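PDB 4QYI: hypoxanthine phosphoribosyltransferase from Bacillus anthracis, which probably transfers a phosphoribosyl group from phosphoribosyl pyrophosphate to hypoxanthine or guanine in the salvage of purine nucleotides. Local coordinates for residues Leu130-Pro134 / Glu135-Val139; Gln17-Glu20 / Lys21-Leu25; Ala69-Gly73 / Asn74-Thr78; Lys114-Phe117 / Phe118-Pro122. One frame throughout, in Å; residues are numbered along the deposited sequence.

Contact 1 (Leu130-Pro134 / Glu135-Val139); sequences LLDKP and ERRKV
Asp132 and Arg137 form a salt bridge across a tight turn of the chain. Arg137 comes end-on. NH1 and NH2 both donate to the single oxygen Asp132 OD1, each at 2.8 Å, and neither bond is straight (142° for NH1). OD1 lies in the guanidinium plane. The carboxylate is turned 50° against that plane and is met on its syn side. The Arg137 chain bends at CB-CG (chi2 -63°), which folds the guanidinium back toward the strand. Its other N-H groups are used too. NE donates to Leu141 O, and NH1 also reaches Asp105 O. Between the two charged residues the backbone makes a short 3-10 turn. Arg136 N donates to Lys133 O at 3.0 Å, from above the carbonyl plane. Arg137 N makes a weak bond to Pro134 O at 3.3 Å. Lys133 and Arg136 run side by side, with Lys133 NZ 4.1 Å from Arg136 NH1. Both ends have partners in another loop: Lys133 NZ binds Glu153 O, and Arg136 NH1 forms a salt bridge with Asp152. The turn follows strand 131-132 of the phosphoribosyltransferase sheet. A phosphate ion lies about 6 Å from the Arg137 side chain. The forked grip on one buried carboxylate oxygen fixes the rotation of the guanidinium, and Asp152 probably offsets the positive charge gathered at Lys133 and Arg136.

Contact 2 (Gln17-Glu20 / Lys21-Leu25); sequences QLQE and KVKEL
Lys23 CG sits beside its own backbone N (chi1 -67°), and the extended chain beyond it carries NZ back to Glu20. Glu20 meets it by bending at CB-CG (chi2 -61°), which turns the carboxylate toward the ammonium. The two crossing chains form a salt bridge one turn apart, with Lys23 NZ 2.9 Å from Glu20 OE1. The nitrogen comes on the syn side of that oxygen, 25° out of the carboxylate plane. Gln19, four residues before Lys23, crosses the same chain. Its OE1 is 3.3 Å from Lys23 CE, over the aliphatic end of the chain. This is ordinary alpha-helix, part of helix 15-32 of the phosphoribosyltransferase fold. Five i to i+4 backbone bonds run through it. Val22 N donates to Leu18 O at 2.9 Å, and Lys21 N binds Gln17 O at 3.0 Å. A second ion pair follows on the helix surface: Lys21 NZ to Glu24 OE2 at 3.0 Å, with the nitrogen above the carboxylate plane. Gln17 OE1 turns back to accept from Ser14 N, before the helix. The buried side of the helix is apolar. Val22 and Leu25 pack on Phe50 of helix 48-55, while Leu18 rests on Leu130, Phe148 and Tyr158.

Contact 3 (Ala69-Gly73 / Asn74-Thr78); sequences ASSYG and NQTET
Thr76 OG1 takes the backbone N-H of Tyr72 in a short, nearly straight bond (2.7 Å, 164°). The hydroxyl lies beside the threonine's own backbone N (chi1 -63°), which leaves CG2 to lie against Ser71, 3.7 Å from Ser71 CB. The same OG1 is also bonded to the carbonyl of Lys81, so it links the turn to the chain just before strand 82-84. Ser71 OG comes close as well, at 2.9 Å from Thr76 OG1. Its settled bond is with the backbone: Gly73 N donates to Ser71 OG at 2.7 Å, which makes an ST turn. This turn leads from strand 62-71 into helix 74-79. Ser71 and Tyr72 probably correspond to the Ser-Tyr pair of the mobile loop that closes over the active site in related hypoxanthine-guanine phosphoribosyltransferases. Gly73 is the N-cap of the helix. Its backbone lies at phi 116°, a conformation in which a CB would press on the carbonyl O of Tyr72. Gly73 O starts the helix with two weak bonds, from Thr76 N at 3.1 Å and from Glu77 N at 3.4 Å. One step further on, Thr78 N binds Asn74 O at 3.0 Å. Further out, the Tyr72 side chain touches Lys81 and Lys83, and Ser70 pairs with Lys83 through the backbone, which ties the strand side of the turn to strand 82-84.

Contact 4 (Lys114-Phe117 / Phe118-Pro122); sequences KDHF and FMHKP
Lys114 lies alongside Phe118, one helical turn on, with the two side chains pointing the same way. The lysine chain is fully extended (chi1 180°) and brings CE to the edge of the phenyl ring, 3.5 Å from Phe118 CE2. In the backbone, Phe118 N donates to Lys114 O at 2.9 Å, the last good alpha-helical bond of helix 108-118. Asp115 O holds Met119 N only weakly. His116 O takes the same N-H at 3.1 Å, so the hydrogen bonding shifts from i+4 to i+3. The edge of the His120 ring is turned to the face of His116 in an offset edge-to-face stack, centroids 5.3 Å apart. His116 NE2 also bonds to Asp87. Phe117 O accepts from His120 N at 2.8 Å, above the carbonyl plane. The buried Phe117 ring packs against Leu125, Val99 and Ile92. A type I turn from Phe118 to Lys121, closed by Lys121 N to Phe118 O at 3.0 Å, carries the chain toward strand 124-129. The helix thus ends on tightening backbone bonds, while Asp87 and the stacked histidines probably limit how far the imidazole of His116 can turn.

All four contacts are local. Contacts 1 and 2 are partly buried; contacts 3 and 4 are at the surface. Contacts 1 and 3 follow strands of the same large sheet; contact 2 lies within a helix and contact 4 at the end of one, packed on strands of that sheet. Contact 2 meets contact 1 where Leu18 packs on Leu130, and Lys138 of contact 1 comes near Glu77 of contact 3. The chemistry differs with place. Contact 1 sets a buried carboxylate at the edge of an arginine. Contact 2 pairs charges on the outer side of a helix. In contact 3, hydroxyl-to-backbone bonds hold the turn that leads into a helix; contact 4 ends one with stacked histidines and a turn.

Contact 1 (Leu130-Pro134 / Glu135-Val139)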
# COMPACT_ATOMS: atom_id res chain seq x y z
N LEU A 130 -5.43 5.72 -12.01
CA LEU A 130 -5.91 6.95 -11.44
C LEU A 130 -5.76 8.04 -12.48
O LEU A 130 -6.70 8.81 -12.71
CB LEU A 130 -5.09 7.35 -10.21
CG LEU A 130 -5.53 8.67 -9.55
CD1 LEU A 130 -6.96 8.59 -9.06
CD2 LEU A 130 -4.61 9.01 -8.39
N LEU A 131 -4.58 8.09 -13.11
CA LEU A 131 -4.28 9.11 -14.10
C LEU A 131 -3.89 8.49 -15.43
O LEU A 131 -3.22 7.46 -15.46
CB LEU A 131 -3.13 9.97 -13.60
CG LEU A 131 -3.27 10.52 -12.17
CD1 LEU A 131 -1.97 11.19 -11.75
CD2 LEU A 131 -4.44 11.47 -12.02
N ASP A 132 -4.32 9.12 -16.53
CA ASP A 132 -4.04 8.63 -17.87
C ASP A 132 -3.52 9.80 -18.73
O ASP A 132 -4.01 10.94 -18.62
CB ASP A 132 -5.31 8.01 -18.49
CG ASP A 132 -5.01 7.14 -19.72
OD1 ASP A 132 -3.86 6.70 -19.87
OD2 ASP A 132 -5.96 6.82 -20.49
N LYS A 133 -2.54 9.49 -19.57
CA LYS A 133 -1.95 10.46 -20.49
C LYS A 133 -1.92 9.75 -21.83
O LYS A 133 -0.86 9.29 -22.25
CB LYS A 133 -0.52 10.84 -20.05
CG LYS A 133 -0.47 11.52 -18.66
CD LYS A 133 0.79 11.68 -17.77
CE LYS A 133 1.88 12.72 -18.05
NZ LYS A 133 2.91 12.69 -16.95
N PRO A 134 -3.08 9.62 -22.49
CA PRO A 134 -3.18 8.90 -23.76
C PRO A 134 -2.38 9.52 -24.89
O PRO A 134 -2.13 8.82 -25.87
CB PRO A 134 -4.68 8.92 -24.09
CG PRO A 134 -5.37 9.40 -22.87
CD PRO A 134 -4.37 10.20 -22.09
N GLU A 135 -1.99 10.79 -24.76
CA GLU A 135 -1.20 11.47 -25.79
C GLU A 135 0.23 10.96 -25.75
O GLU A 135 1.01 11.20 -26.67
CB GLU A 135 -1.18 12.98 -25.57
CG GLU A 135 -2.55 13.62 -25.44
CD GLU A 135 -3.27 13.27 -24.14
OE1 GLU A 135 -2.69 12.58 -23.27
OE2 GLU A 135 -4.42 13.69 -23.96
N ARG A 136 0.59 10.27 -24.68
CA ARG A 136 1.94 9.75 -24.54
C ARG A 136 2.05 8.28 -24.94
O ARG A 136 3.14 7.70 -24.84
CB ARG A 136 2.41 9.94 -23.09
CG ARG A 136 2.70 11.38 -22.68
CD ARG A 136 4.12 11.79 -23.05
NE ARG A 136 5.11 10.88 -22.45
CZ ARG A 136 5.50 10.89 -21.18
NH1 ARG A 136 4.99 11.75 -20.32
NH2 ARG A 136 6.39 10.00 -20.75
N ARG A 137 0.96 7.66 -25.39
CA ARG A 137 0.99 6.24 -25.77
C ARG A 137 1.98 5.89 -26.87
O ARG A 137 2.05 6.56 -27.91
CB ARG A 137 -0.38 5.76 -26.24
CG ARG A 137 -1.44 5.61 -25.18
CD ARG A 137 -1.05 4.56 -24.15
NE ARG A 137 -2.21 4.21 -23.33
CZ ARG A 137 -2.63 4.91 -22.28
NH1 ARG A 137 -2.01 6.03 -21.90
NH2 ARG A 137 -3.70 4.48 -21.62
N LYS A 138 2.72 4.81 -26.64
CA LYS A 138 3.66 4.28 -27.61
C LYS A 138 3.20 2.88 -28.00
O LYS A 138 3.81 2.22 -28.83
CB LYS A 138 5.06 4.25 -27.04
CG LYS A 138 5.63 5.65 -26.89
CD LYS A 138 7.09 5.65 -26.49
CE LYS A 138 7.68 7.05 -26.59
NZ LYS A 138 9.13 7.06 -26.28
N VAL A 139 2.10 2.44 -27.39
CA VAL A 139 1.55 1.14 -27.69
C VAL A 139 0.05 1.24 -27.49
O VAL A 139 -0.45 2.17 -26.83
CB VAL A 139 2.18 0.04 -26.80
CG1 VAL A 139 1.74 0.20 -25.34
CG2 VAL A 139 1.83 -1.34 -27.33

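Contact 2 (Gln17-Glu20 / Lys21-Leu25)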
# COMPACT_ATOMS: atom_id res chain seq x y z
N GLN A 17 -11.93 15.88 -4.82
CA GLN A 17 -12.12 15.37 -6.18
C GLN A 17 -11.63 13.93 -6.28
O GLN A 17 -12.25 13.10 -6.94
CB GLN A 17 -11.35 16.20 -7.18
CG GLN A 17 -11.96 17.54 -7.50
CD GLN A 17 -11.03 18.27 -8.43
OE1 GLN A 17 -9.97 18.74 -8.01
NE2 GLN A 17 -11.37 18.32 -9.70
N LEU A 18 -10.51 13.64 -5.63
CA LEU A 18 -9.97 12.29 -5.65
C LEU A 18 -10.93 11.33 -4.99
O LEU A 18 -11.22 10.29 -5.56
CB LEU A 18 -8.62 12.23 -4.95
CG LEU A 18 -7.50 12.91 -5.72
CD1 LEU A 18 -6.27 13.17 -4.86
CD2 LEU A 18 -7.16 12.04 -6.91
N GLN A 19 -11.44 11.69 -3.82
CA GLN A 19 -12.38 10.81 -3.13
C GLN A 19 -13.64 10.53 -3.96
O GLN A 19 -14.09 9.40 -4.02
CB GLN A 19 -12.77 11.39 -1.78
CG GLN A 19 -13.62 10.48 -0.91
CD GLN A 19 -14.35 11.24 0.18
OE1 GLN A 19 -15.40 10.81 0.67
NE2 GLN A 19 -13.79 12.38 0.59
N GLU A 20 -14.20 11.56 -4.58
CA GLU A 20 -15.39 11.36 -5.42
C GLU A 20 -15.08 10.44 -6.62
O GLU A 20 -15.84 9.53 -6.93
CB GLU A 20 -15.98 12.68 -5.91
CG GLU A 20 -16.75 13.41 -4.83
CD GLU A 20 -17.91 12.58 -4.35
OE1 GLU A 20 -17.95 12.35 -3.13
OE2 GLU A 20 -18.73 12.08 -5.16
N LYS A 21 -13.97 10.70 -7.29
CA LYS A 21 -13.63 9.90 -8.47
C LYS A 21 -13.35 8.45 -8.13
O LYS A 21 -13.74 7.55 -8.85
CB LYS A 21 -12.44 10.49 -9.21
CG LYS A 21 -12.15 9.75 -10.51
CD LYS A 21 -13.32 9.80 -11.46
CE LYS A 21 -13.50 11.20 -12.00
NZ LYS A 21 -14.70 11.27 -12.87
N VAL A 22 -12.65 8.22 -7.02
CA VAL A 22 -12.34 6.88 -6.61
C VAL A 22 -13.65 6.12 -6.35
O VAL A 22 -13.78 4.97 -6.76
CB VAL A 22 -11.36 6.88 -5.42
CG1 VAL A 22 -11.11 5.48 -4.90
CG2 VAL A 22 -10.03 7.50 -5.87
N LYS A 23 -14.61 6.76 -5.69
CA LYS A 23 -15.91 6.13 -5.42
C LYS A 23 -16.59 5.73 -6.73
O LYS A 23 -17.22 4.68 -6.83
CB LYS A 23 -16.85 7.11 -4.70
CG LYS A 23 -16.52 7.56 -3.28
CD LYS A 23 -17.60 8.52 -2.82
CE LYS A 23 -17.21 9.23 -1.55
NZ LYS A 23 -18.21 10.26 -1.11
N GLU A 24 -16.50 6.60 -7.71
CA GLU A 24 -17.10 6.36 -9.01
C GLU A 24 -16.44 5.20 -9.76
O GLU A 24 -17.12 4.39 -10.39
CB GLU A 24 -17.05 7.64 -9.82
CG GLU A 24 -17.31 7.46 -11.32
CD GLU A 24 -17.40 8.78 -12.05
OE1 GLU A 24 -17.90 8.79 -13.19
OE2 GLU A 24 -16.98 9.82 -11.47
N LEU A 25 -15.11 5.11 -9.69
CA LEU A 25 -14.41 4.00 -10.34
C LEU A 25 -14.80 2.68 -9.69
O LEU A 25 -14.97 1.67 -10.37
CB LEU A 25 -12.90 4.19 -10.26
CG LEU A 25 -12.36 5.35 -11.09
CD1 LEU A 25 -10.87 5.49 -10.86
CD2 LEU A 25 -12.68 5.21 -12.57

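Contact 3 (Ala69-Gly73 / Asn74-Thr78)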
# COMPACT_ATOMS: atom_id res chain seq x y z
N ALA A 69 8.03 -3.89 -10.36
CA ALA A 69 8.82 -4.03 -11.57
C ALA A 69 9.74 -2.84 -11.70
O ALA A 69 9.35 -1.74 -11.33
CB ALA A 69 7.90 -4.07 -12.77
N SER A 70 10.96 -3.05 -12.17
CA SER A 70 11.86 -1.92 -12.35
C SER A 70 12.37 -1.84 -13.78
O SER A 70 12.37 -2.82 -14.55
CB SER A 70 13.04 -1.97 -11.37
OG SER A 70 13.85 -3.10 -11.58
N SER A 71 12.84 -0.66 -14.13
CA SER A 71 13.34 -0.41 -15.46
C SER A 71 14.72 -0.96 -15.72
O SER A 71 15.55 -1.07 -14.82
CB SER A 71 13.38 1.09 -15.72
OG SER A 71 14.08 1.34 -16.91
N TYR A 72 14.96 -1.32 -16.98
CA TYR A 72 16.26 -1.78 -17.43
C TYR A 72 17.03 -0.60 -18.05
O TYR A 72 18.16 -0.77 -18.46
CB TYR A 72 16.15 -2.90 -18.47
CG TYR A 72 15.82 -4.29 -17.96
CD1 TYR A 72 16.81 -5.07 -17.38
CD2 TYR A 72 14.55 -4.84 -18.11
CE1 TYR A 72 16.53 -6.35 -16.93
CE2 TYR A 72 14.27 -6.12 -17.68
CZ TYR A 72 15.25 -6.87 -17.09
OH TYR A 72 14.94 -8.15 -16.66
N GLY A 73 16.41 0.57 -18.12
CA GLY A 73 17.08 1.76 -18.70
C GLY A 73 16.36 2.22 -19.96
O GLY A 73 15.12 2.26 -19.99
N ASN A 74 17.10 2.56 -21.01
CA ASN A 74 16.49 3.00 -22.28
C ASN A 74 15.52 1.98 -22.85
O ASN A 74 14.47 2.32 -23.40
CB ASN A 74 17.56 3.33 -23.32
CG ASN A 74 18.30 4.61 -23.01
OD1 ASN A 74 17.89 5.38 -22.15
ND2 ASN A 74 19.38 4.85 -23.74
N GLN A 75 15.90 0.71 -22.72
CA GLN A 75 15.09 -0.42 -23.18
C GLN A 75 13.66 -0.32 -22.65
O GLN A 75 12.70 -0.56 -23.38
CB GLN A 75 15.77 -1.72 -22.74
CG GLN A 75 17.15 -1.86 -23.40
CD GLN A 75 18.02 -2.98 -22.88
OE1 GLN A 75 19.08 -3.28 -23.45
NE2 GLN A 75 17.59 -3.59 -21.79
N THR A 76 13.52 0.04 -21.38
CA THR A 76 12.21 0.20 -20.76
C THR A 76 11.44 1.35 -21.41
O THR A 76 10.27 1.20 -21.76
CB THR A 76 12.35 0.43 -19.24
OG1 THR A 76 12.96 -0.73 -18.64
CG2 THR A 76 11.00 0.70 -18.58
N GLU A 77 12.09 2.49 -21.56
CA GLU A 77 11.48 3.67 -22.17
C GLU A 77 10.99 3.44 -23.60
O GLU A 77 10.04 4.07 -24.03
CB GLU A 77 12.47 4.82 -22.17
CG GLU A 77 12.82 5.34 -20.78
CD GLU A 77 14.01 6.26 -20.82
OE1 GLU A 77 14.83 6.26 -19.88
OE2 GLU A 77 14.14 6.96 -21.84
N THR A 78 11.60 2.52 -24.34
CA THR A 78 11.22 2.28 -25.73
C THR A 78 10.45 0.97 -25.96
O THR A 78 9.66 0.87 -26.90
CB THR A 78 12.45 2.29 -26.67
OG1 THR A 78 13.32 1.20 -26.34
CG2 THR A 78 13.21 3.60 -26.55

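Contact 4 (Lys114-Phe117 / Phe118-Pro122)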
# COMPACT_ATOMS: atom_id res chain seq x y z
N LYS A 114 0.89 -7.00 -18.70
CA LYS A 114 -0.29 -7.68 -19.20
C LYS A 114 0.07 -9.08 -19.71
O LYS A 114 -0.56 -10.07 -19.33
CB LYS A 114 -0.91 -6.87 -20.33
CG LYS A 114 -2.16 -7.49 -20.93
CD LYS A 114 -2.74 -6.56 -21.99
CE LYS A 114 -3.97 -7.17 -22.64
NZ LYS A 114 -4.56 -6.27 -23.66
N ASP A 115 1.08 -9.17 -20.57
CA ASP A 115 1.53 -10.47 -21.08
C ASP A 115 1.96 -11.40 -19.95
O ASP A 115 1.73 -12.61 -20.01
CB ASP A 115 2.69 -10.29 -22.06
CG ASP A 115 2.26 -9.67 -23.37
OD1 ASP A 115 1.05 -9.62 -23.66
OD2 ASP A 115 3.16 -9.28 -24.14
N HIS A 116 2.60 -10.86 -18.92
CA HIS A 116 3.02 -11.68 -17.79
C HIS A 116 1.79 -12.30 -17.09
O HIS A 116 1.76 -13.50 -16.82
CB HIS A 116 3.85 -10.87 -16.78
CG HIS A 116 4.20 -11.64 -15.54
ND1 HIS A 116 5.07 -12.70 -15.55
CD2 HIS A 116 3.80 -11.49 -14.26
CE1 HIS A 116 5.19 -13.18 -14.33
NE2 HIS A 116 4.43 -12.47 -13.53
N PHE A 117 0.81 -11.47 -16.80
CA PHE A 117 -0.38 -11.98 -16.11
C PHE A 117 -1.16 -12.97 -16.98
O PHE A 117 -1.66 -13.97 -16.46
CB PHE A 117 -1.29 -10.86 -15.65
CG PHE A 117 -0.68 -9.98 -14.61
CD1 PHE A 117 -0.27 -10.51 -13.40
CD2 PHE A 117 -0.58 -8.61 -14.82
CE1 PHE A 117 0.27 -9.69 -12.42
CE2 PHE A 117 -0.04 -7.79 -13.84
CZ PHE A 117 0.38 -8.33 -12.64
N PHE A 118 -1.20 -12.73 -18.29
CA PHE A 118 -1.90 -13.69 -19.16
C PHE A 118 -1.30 -15.09 -19.09
O PHE A 118 -2.01 -16.07 -19.29
CB PHE A 118 -2.10 -13.21 -20.60
CG PHE A 118 -3.36 -12.39 -20.77
CD1 PHE A 118 -4.61 -12.97 -20.51
CD2 PHE A 118 -3.32 -11.07 -21.22
CE1 PHE A 118 -5.78 -12.25 -20.68
CE2 PHE A 118 -4.50 -10.35 -21.39
CZ PHE A 118 -5.73 -10.93 -21.11
N MET A 119 -0.01 -15.18 -18.77
CA MET A 119 0.64 -16.48 -18.64
C MET A 119 0.01 -17.27 -17.50
O MET A 119 0.05 -18.49 -17.51
CB MET A 119 2.16 -16.32 -18.45
CG MET A 119 2.89 -15.87 -19.71
SD MET A 119 4.64 -15.46 -19.47
CE MET A 119 5.25 -16.91 -18.61
N HIS A 120 -0.59 -16.58 -16.54
CA HIS A 120 -1.29 -17.23 -15.39
C HIS A 120 -2.72 -17.69 -15.70
O HIS A 120 -3.38 -18.31 -14.87
CB HIS A 120 -1.32 -16.27 -14.21
CG HIS A 120 0.02 -16.05 -13.58
ND1 HIS A 120 0.24 -16.24 -12.23
CD2 HIS A 120 1.22 -15.73 -14.11
CE1 HIS A 120 1.51 -15.98 -11.95
NE2 HIS A 120 2.13 -15.68 -13.08
N LYS A 121 -3.21 -17.31 -16.88
CA LYS A 121 -4.56 -17.68 -17.35
C LYS A 121 -5.74 -17.23 -16.50
O LYS A 121 -6.55 -18.02 -16.03
CB LYS A 121 -4.61 -19.18 -17.65
CG LYS A 121 -3.57 -19.57 -18.71
CD LYS A 121 -3.67 -21.03 -19.08
CE LYS A 121 -2.64 -21.39 -20.14
NZ LYS A 121 -2.76 -22.81 -20.54
N PRO A 122 -5.86 -15.91 -16.31
CA PRO A 122 -6.97 -15.39 -15.54
C PRO A 122 -8.24 -15.46 -16.37
O PRO A 122 -8.17 -15.52 -17.59
CB PRO A 122 -6.57 -13.93 -15.32
CG PRO A 122 -5.73 -13.61 -16.51
CD PRO A 122 -4.92 -14.86 -16.72